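Local coordinates for cyclic dimeric GMP binding protein (Pseudomonas fluorescens, PDB 3PJV) that binds cyclic di-GMP and, through its periplasmic domain, probably relays that signal outward across the membrane to control periplasmic proteolysis, at residues A40-E43 against L44-S48; T26-A29 against L30-P34; R59-L63 against K64-T68. All coordinates share one frame; numbering follows the deposited sequence. Where two conformers were deposited one is given.

Contact 1. Residues A40-E43 against L44-S48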
loop_
_atom_site.group_PDB
_atom_site.type_symbol
_atom_site.label_atom_id
_atom_site.label_comp_id
_atom_site.label_asym_id
_atom_site.label_seq_id
_atom_site.Cartn_x
_atom_site.Cartn_y
_atom_site.Cartn_z
ATOM N N ALA A 40 -24.305 0.987 7.458
ATOM C CA ALA A 40 -23.850 0.147 6.358
ATOM C C ALA A 40 -22.717 0.814 5.580
ATOM O O ALA A 40 -21.699 0.183 5.290
ATOM C CB ALA A 40 -25.011 -0.198 5.431
HETATM N N MSE A 41 -22.887 2.096 5.263
HETATM C CA MSE A 41 -21.876 2.827 4.505
HETATM C C MSE A 41 -20.594 2.947 5.316
HETATM O O MSE A 41 -19.494 2.902 4.768
HETATM C CB MSE A 41 -22.373 4.225 4.124
HETATM C CG MSE A 41 -21.428 4.963 3.191
HETATM SE SE MSE A 41 -21.417 4.058 1.437
HETATM C CE MSE A 41 -23.304 3.812 1.349
ATOM N N VAL A 42 -20.733 3.119 6.625
ATOM C CA VAL A 42 -19.551 3.238 7.472
ATOM C C VAL A 42 -18.749 1.946 7.377
ATOM O O VAL A 42 -17.535 1.962 7.151
ATOM C CB VAL A 42 -19.912 3.530 8.927
ATOM C CG1 VAL A 42 -18.687 3.345 9.817
ATOM C CG2 VAL A 42 -20.476 4.947 9.047
ATOM N N GLU A 43 -19.437 0.820 7.520
ATOM C CA GLU A 43 -18.763 -0.466 7.408
ATOM C C GLU A 43 -18.146 -0.657 6.022
ATOM O O GLU A 43 -17.025 -1.153 5.899
ATOM C CB GLU A 43 -19.708 -1.621 7.754
ATOM C CG GLU A 43 -18.996 -2.964 7.805
ATOM C CD GLU A 43 -19.841 -4.057 8.428
ATOM O OE1 GLU A 43 -19.347 -5.201 8.542
ATOM O OE2 GLU A 43 -20.997 -3.772 8.806
ATOM N N LEU A 44 -18.867 -0.249 4.980
ATOM C CA LEU A 44 -18.358 -0.374 3.614
ATOM C C LEU A 44 -17.075 0.414 3.407
ATOM O O LEU A 44 -16.112 -0.076 2.818
ATOM C CB LEU A 44 -19.392 0.098 2.592
ATOM C CG LEU A 44 -20.281 -0.973 1.982
ATOM C CD1 LEU A 44 -20.787 -0.499 0.632
ATOM C CD2 LEU A 44 -19.501 -2.258 1.832
ATOM N N LEU A 45 -17.078 1.654 3.884
ATOM C CA LEU A 45 -15.935 2.541 3.711
ATOM C C LEU A 45 -14.713 2.068 4.486
ATOM O O LEU A 45 -13.588 2.190 4.008
ATOM C CB LEU A 45 -16.304 3.965 4.127
ATOM C CG LEU A 45 -17.213 4.652 3.107
ATOM C CD1 LEU A 45 -17.762 5.954 3.668
ATOM C CD2 LEU A 45 -16.461 4.889 1.798
ATOM N N VAL A 46 -14.930 1.518 5.675
ATOM C CA VAL A 46 -13.820 0.974 6.441
ATOM C C VAL A 46 -13.273 -0.305 5.788
ATOM O O VAL A 46 -12.061 -0.487 5.686
ATOM C CB VAL A 46 -14.208 0.687 7.897
ATOM C CG1 VAL A 46 -13.058 -0.014 8.636
ATOM C CG2 VAL A 46 -14.594 1.985 8.612
ATOM N N SER A 47 -14.172 -1.177 5.340
ATOM C CA SER A 47 -13.754 -2.418 4.677
ATOM C C SER A 47 -12.937 -2.147 3.426
ATOM O O SER A 47 -11.942 -2.833 3.163
ATOM C CB SER A 47 -14.974 -3.272 4.314
ATOM O OG SER A 47 -15.525 -3.864 5.468
ATOM N N SER A 48 -13.374 -1.162 2.651
ATOM C CA SER A 48 -12.683 -0.748 1.437
ATOM C C SER A 48 -11.195 -0.566 1.709
ATOM O O SER A 48 -10.354 -1.210 1.084
ATOM C CB SER A 48 -13.295 0.556 0.909
ATOM O OG SER A 48 -12.622 1.033 -0.243
#

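Contact 2. Residues T26-A29 against L30-P34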
loop_
_atom_site.group_PDB
_atom_site.type_symbol
_atom_site.label_atom_id
_atom_site.label_comp_id
_atom_site.label_asym_id
_atom_site.label_seq_id
_atom_site.Cartn_x
_atom_site.Cartn_y
_atom_site.Cartn_z
ATOM N N THR A 26 -6.674 9.979 8.327
ATOM C CA THR A 26 -7.167 11.286 7.901
ATOM C C THR A 26 -8.092 11.125 6.701
ATOM O O THR A 26 -9.173 11.720 6.665
ATOM C CB THR A 26 -5.993 12.224 7.566
ATOM O OG1 THR A 26 -5.243 12.467 8.762
ATOM C CG2 THR A 26 -6.486 13.559 6.971
ATOM N N ALA A 27 -7.679 10.306 5.735
ATOM C CA ALA A 27 -8.500 10.077 4.550
ATOM C C ALA A 27 -9.823 9.397 4.906
ATOM O O ALA A 27 -10.879 9.734 4.351
ATOM C CB ALA A 27 -7.740 9.257 3.512
ATOM N N LEU A 28 -9.762 8.435 5.823
ATOM C CA LEU A 28 -10.948 7.666 6.183
ATOM C C LEU A 28 -11.919 8.544 6.966
ATOM O O LEU A 28 -13.129 8.529 6.710
ATOM C CB LEU A 28 -10.562 6.395 6.960
ATOM C CG LEU A 28 -11.663 5.431 7.434
ATOM C CD1 LEU A 28 -12.632 5.108 6.304
ATOM C CD2 LEU A 28 -11.060 4.138 8.010
ATOM N N ALA A 29 -11.386 9.341 7.891
ATOM C CA ALA A 29 -12.232 10.254 8.649
ATOM C C ALA A 29 -12.985 11.162 7.683
ATOM O O ALA A 29 -14.174 11.413 7.864
ATOM C CB ALA A 29 -11.408 11.090 9.638
ATOM N N LEU A 30 -12.285 11.659 6.673
ATOM C CA LEU A 30 -12.902 12.531 5.669
ATOM C C LEU A 30 -14.001 11.769 4.921
ATOM O O LEU A 30 -15.115 12.260 4.743
ATOM C CB LEU A 30 -11.841 13.025 4.684
ATOM C CG LEU A 30 -11.963 14.389 4.003
ATOM C CD1 LEU A 30 -11.335 14.333 2.608
ATOM C CD2 LEU A 30 -13.400 14.895 3.951
ATOM N N SER A 31 -13.677 10.561 4.483
ATOM C CA SER A 31 -14.633 9.746 3.745
ATOM C C SER A 31 -15.897 9.482 4.558
ATOM O O SER A 31 -16.998 9.461 4.010
ATOM C CB SER A 31 -13.982 8.425 3.326
ATOM O OG SER A 31 -12.851 8.673 2.511
ATOM N N LEU A 32 -15.736 9.301 5.864
ATOM C CA LEU A 32 -16.838 8.932 6.745
ATOM C C LEU A 32 -17.723 10.106 7.114
ATOM O O LEU A 32 -18.857 9.919 7.526
ATOM C CB LEU A 32 -16.305 8.317 8.048
ATOM C CG LEU A 32 -15.707 6.914 7.944
ATOM C CD1 LEU A 32 -15.155 6.488 9.307
ATOM C CD2 LEU A 32 -16.751 5.933 7.463
ATOM N N THR A 33 -17.196 11.317 6.994
ATOM C CA THR A 33 -17.917 12.480 7.504
ATOM C C THR A 33 -19.344 12.654 6.957
ATOM O O THR A 33 -20.280 12.861 7.739
ATOM C CB THR A 33 -17.082 13.773 7.369
ATOM O OG1 THR A 33 -15.917 13.656 8.201
ATOM C CG2 THR A 33 -17.901 14.994 7.811
ATOM N N PRO A 34 -19.522 12.571 5.624
ATOM C CA PRO A 34 -20.884 12.742 5.102
ATOM C C PRO A 34 -21.753 11.502 5.261
ATOM O O PRO A 34 -22.916 11.546 4.859
ATOM C CB PRO A 34 -20.659 13.052 3.619
ATOM C CG PRO A 34 -19.338 12.460 3.301
ATOM C CD PRO A 34 -18.511 12.573 4.553
#

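Contact 3. Residues R59-L63 against K64-T68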
loop_
_atom_site.group_PDB
_atom_site.type_symbol
_atom_site.label_atom_id
_atom_site.label_comp_id
_atom_site.label_asym_id
_atom_site.label_seq_id
_atom_site.Cartn_x
_atom_site.Cartn_y
_atom_site.Cartn_z
ATOM N N ARG A 59 -10.074 0.966 13.514
ATOM C CA ARG A 59 -11.182 0.999 14.444
ATOM C C ARG A 59 -11.824 2.380 14.388
ATOM O O ARG A 59 -11.128 3.383 14.274
ATOM C CB ARG A 59 -10.660 0.699 15.855
ATOM C CG ARG A 59 -11.701 0.646 16.955
ATOM C CD ARG A 59 -11.013 0.405 18.298
ATOM N NE ARG A 59 -11.935 0.465 19.421
ATOM C CZ ARG A 59 -11.695 1.115 20.556
ATOM N NH1 ARG A 59 -10.550 1.769 20.724
ATOM N NH2 ARG A 59 -12.605 1.115 21.526
ATOM N N VAL A 60 -13.150 2.428 14.450
ATOM C CA VAL A 60 -13.859 3.707 14.527
ATOM C C VAL A 60 -14.583 3.695 15.853
ATOM O O VAL A 60 -15.317 2.764 16.155
ATOM C CB VAL A 60 -14.860 3.874 13.356
ATOM C CG1 VAL A 60 -15.587 5.217 13.454
ATOM C CG2 VAL A 60 -14.122 3.730 12.018
ATOM N N VAL A 61 -14.325 4.713 16.662
ATOM C CA VAL A 61 -14.874 4.799 18.011
ATOM C C VAL A 61 -15.872 5.955 18.116
ATOM O O VAL A 61 -15.582 7.082 17.712
ATOM C CB VAL A 61 -13.749 4.979 19.056
ATOM C CG1 VAL A 61 -14.333 5.152 20.469
ATOM C CG2 VAL A 61 -12.791 3.796 19.000
ATOM N N ASP A 62 -17.057 5.659 18.640
ATOM C CA ASP A 62 -18.069 6.687 18.848
ATOM C C ASP A 62 -17.679 7.490 20.089
ATOM O O ASP A 62 -17.563 6.936 21.172
ATOM C CB ASP A 62 -19.444 6.032 19.026
ATOM C CG ASP A 62 -20.570 7.055 19.216
ATOM O OD1 ASP A 62 -20.482 7.882 20.143
ATOM O OD2 ASP A 62 -21.532 7.040 18.423
ATOM N N LEU A 63 -17.455 8.790 19.926
ATOM C CA LEU A 63 -16.964 9.616 21.041
ATOM C C LEU A 63 -17.989 9.857 22.155
ATOM O O LEU A 63 -17.617 10.078 23.312
ATOM C CB LEU A 63 -16.421 10.951 20.523
ATOM C CG LEU A 63 -15.103 10.847 19.754
ATOM C CD1 LEU A 63 -14.665 12.206 19.236
ATOM C CD2 LEU A 63 -14.021 10.228 20.632
ATOM N N LYS A 64 -19.276 9.845 21.819
ATOM C CA LYS A 64 -20.303 10.117 22.834
ATOM C C LYS A 64 -20.514 8.919 23.763
ATOM O O LYS A 64 -20.680 9.070 24.977
ATOM C CB LYS A 64 -21.616 10.527 22.169
ATOM C CG LYS A 64 -21.405 11.556 21.071
ATOM C CD LYS A 64 -22.218 12.792 21.294
ATOM C CE LYS A 64 -23.666 12.559 20.945
ATOM N NZ LYS A 64 -24.442 13.784 21.245
ATOM N N THR A 65 -20.490 7.728 23.176
ATOM C CA THR A 65 -20.733 6.485 23.902
ATOM C C THR A 65 -19.426 5.794 24.286
ATOM O O THR A 65 -19.387 4.988 25.216
ATOM C CB THR A 65 -21.564 5.503 23.048
ATOM O OG1 THR A 65 -20.848 5.192 21.843
ATOM C CG2 THR A 65 -22.905 6.113 22.682
ATOM N N ASP A 66 -18.362 6.116 23.557
ATOM C CA ASP A 66 -17.042 5.517 23.758
ATOM C C ASP A 66 -16.973 4.051 23.321
ATOM O O ASP A 66 -16.050 3.322 23.691
ATOM C CB ASP A 66 -16.586 5.647 25.209
ATOM C CG ASP A 66 -15.112 5.336 25.379
ATOM O OD1 ASP A 66 -14.316 5.786 24.529
ATOM O OD2 ASP A 66 -14.751 4.635 26.347
ATOM N N GLN A 67 -17.946 3.615 22.535
ATOM C CA GLN A 67 -17.935 2.237 22.066
ATOM C C GLN A 67 -17.408 2.134 20.638
ATOM O O GLN A 67 -17.424 3.099 19.883
ATOM C CB GLN A 67 -19.323 1.603 22.191
ATOM C CG GLN A 67 -20.413 2.284 21.383
ATOM C CD GLN A 67 -21.805 1.900 21.853
ATOM O OE1 GLN A 67 -21.992 1.467 22.994
ATOM N NE2 GLN A 67 -22.790 2.056 20.977
ATOM N N THR A 68 -16.926 0.953 20.284
ATOM C CA THR A 68 -16.470 0.697 18.928
ATOM C C THR A 68 -17.670 0.618 17.995
ATOM O O THR A 68 -18.624 -0.111 18.254
ATOM C CB THR A 68 -15.696 -0.614 18.865
ATOM O OG1 THR A 68 -14.545 -0.517 19.712
ATOM C CG2 THR A 68 -15.255 -0.899 17.439
#

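Contact 1. Residues A40-E43 against L44-S48
M41, a selenomethionine, sends CG away from the backbone N (anti, chi1 -173°), whereas L45 turns its CG anti to the carbonyl carbon (chi1 -74°). These opposed rotations let the two side chains meet one turn apart on the helix, crossing obliquely, with M41 CG 3.8 Å from L45 CD1. The same torsion of L45 sets its CG 3.3 Å from O of M41, so the branch rests on the carbonyl that already accepts the L45 N-H at 2.9 Å. V42 and V46 repeat the i to i+4 spacing more loosely, CG1 of the first lying 4.5 Å from CG2 of the second. The pattern is that of an amphipathic alpha-helix: V42 and L45 lean on L32 of helix 6-32, and V46 meets I58 and V60 of strand 55-62. On the polar flank the E43 chain runs extended beyond CG to a salt bridge with R72. S47 N donates to E43 O at 2.9 Å, while S47 OG, 3.1 Å from that oxygen, also receives a weak bond from R72. The chemistry therefore divides the helix: hydrocarbon secures the side facing the core, and the pairing of opposite charges between E43 and R72 ties its polar flank to strand 68-73.

Contact 2. Residues T26-A29 against L30-P34
L28 and L32 lie one turn apart near the C-terminal end of the long alpha-helix 6-32, and their side chains illustrate how a helix builds an apolar ridge along one side. L32 can be followed outward. Its CB sits 3.5 Å from O of L28, the carbonyl that takes the L32 N-H in a 2.8 Å bond. CG, placed beside the backbone N by a chi1 of -72°, comes within 3.3 Å of that oxygen and 3.9 Å of L28 CD1. At the tip the branches part: CD1 faces CG of L28 at 4.1 Å, while CD2 lies against V42 and L45 of helix 39-50. V110 of the second subunit packs on both leucines, so the ridge belongs to the dimer interface as well as to the core. Polar side chains fold back onto the helix. In one of its two conformers, S31 OG donates to A27 O from the opposite face of the carbonyl plane to the S31 N-H. Farther on, where the backbone bonds of A29 O to the N-H groups of L32 and T33 are weak, the T33 hydroxyl supplies a closer donor: OG1 reaches A29 O at 2.9 Å, tilted 32° from the carbonyl plane.

Contact 3. Residues R59-L63 against K64-T68
R59 reaches diagonally across the beta-hairpin to T68, the residue that faces V61, and the two side chains cross at about a right angle. Among the side-chain hydrogen bonds, R59 holds T68 side-on: NE reaches OG1 at 2.8 Å and NH2 reaches the same oxygen at 3.1 Å, with OG1 only 3° out of the guanidinium plane. Two donors thus fix one hydroxyl oxygen and the rotation of the guanidinium as well. At the turn, D62 has CG anti to N (chi1 -179°), which swings OD1 over the following residues. There it takes the T65 N-H at 3.0 Å, from above the carboxylate plane, and more weakly that of K64.

Backbone bonds close the hairpin. The D62 N-H points to Q67 O at 2.9 Å, and V61 faces T68 as an antiparallel non-hydrogen-bonded pair. The D66 N-H bonds weakly to D62 O, which together with the bonds of D62 OD1 makes up an Asx motif. D66 itself adopts the left-handed conformation that lets the chain reverse.

Van der Waals contacts complete the set. CG2 of V61 lies 3.3 Å above the guanidinium plane of R59, over its centre, and CG1 of V61 is 3.8 Å from Q67 O.

A partner in the other chain places the hairpin in the assembly: R59 NH1 forms a salt bridge with E111 of the second subunit. A leucine in place of R59 would probably leave T68 OG1 without its paired donors and that E111 without its opposite charge. R59, V60 and V61 also pair with a strand of that chain in an antiparallel ladder, so the sheet runs on across the interface. Within its own chain, strand 55-62 lies beside strand 68-73, where V60 makes backbone hydrogen bonds with I69 and V70, while helix 39-50 packs on V60.

In the fold
The three contacts follow the chain in the order contact 2, contact 1, contact 3, within the LapD/MoxY periplasmic domain. Contact 2 lies on helix 6-32, contact 1 on the next helix, 39-50, and contact 3 at the hairpin joining strands 55-62 and 68-73. The centres of contacts 1 and 2 are about 11 Å apart, and each is about 15 Å from that of contact 3. L32, V46 and V60 bring all three together in one apolar core, where both helices pack against the hairpin sheet. Contacts 2 and 3 also touch the second subunit, so the long helix and the hairpin strand that share this core both take part in the dimer interface.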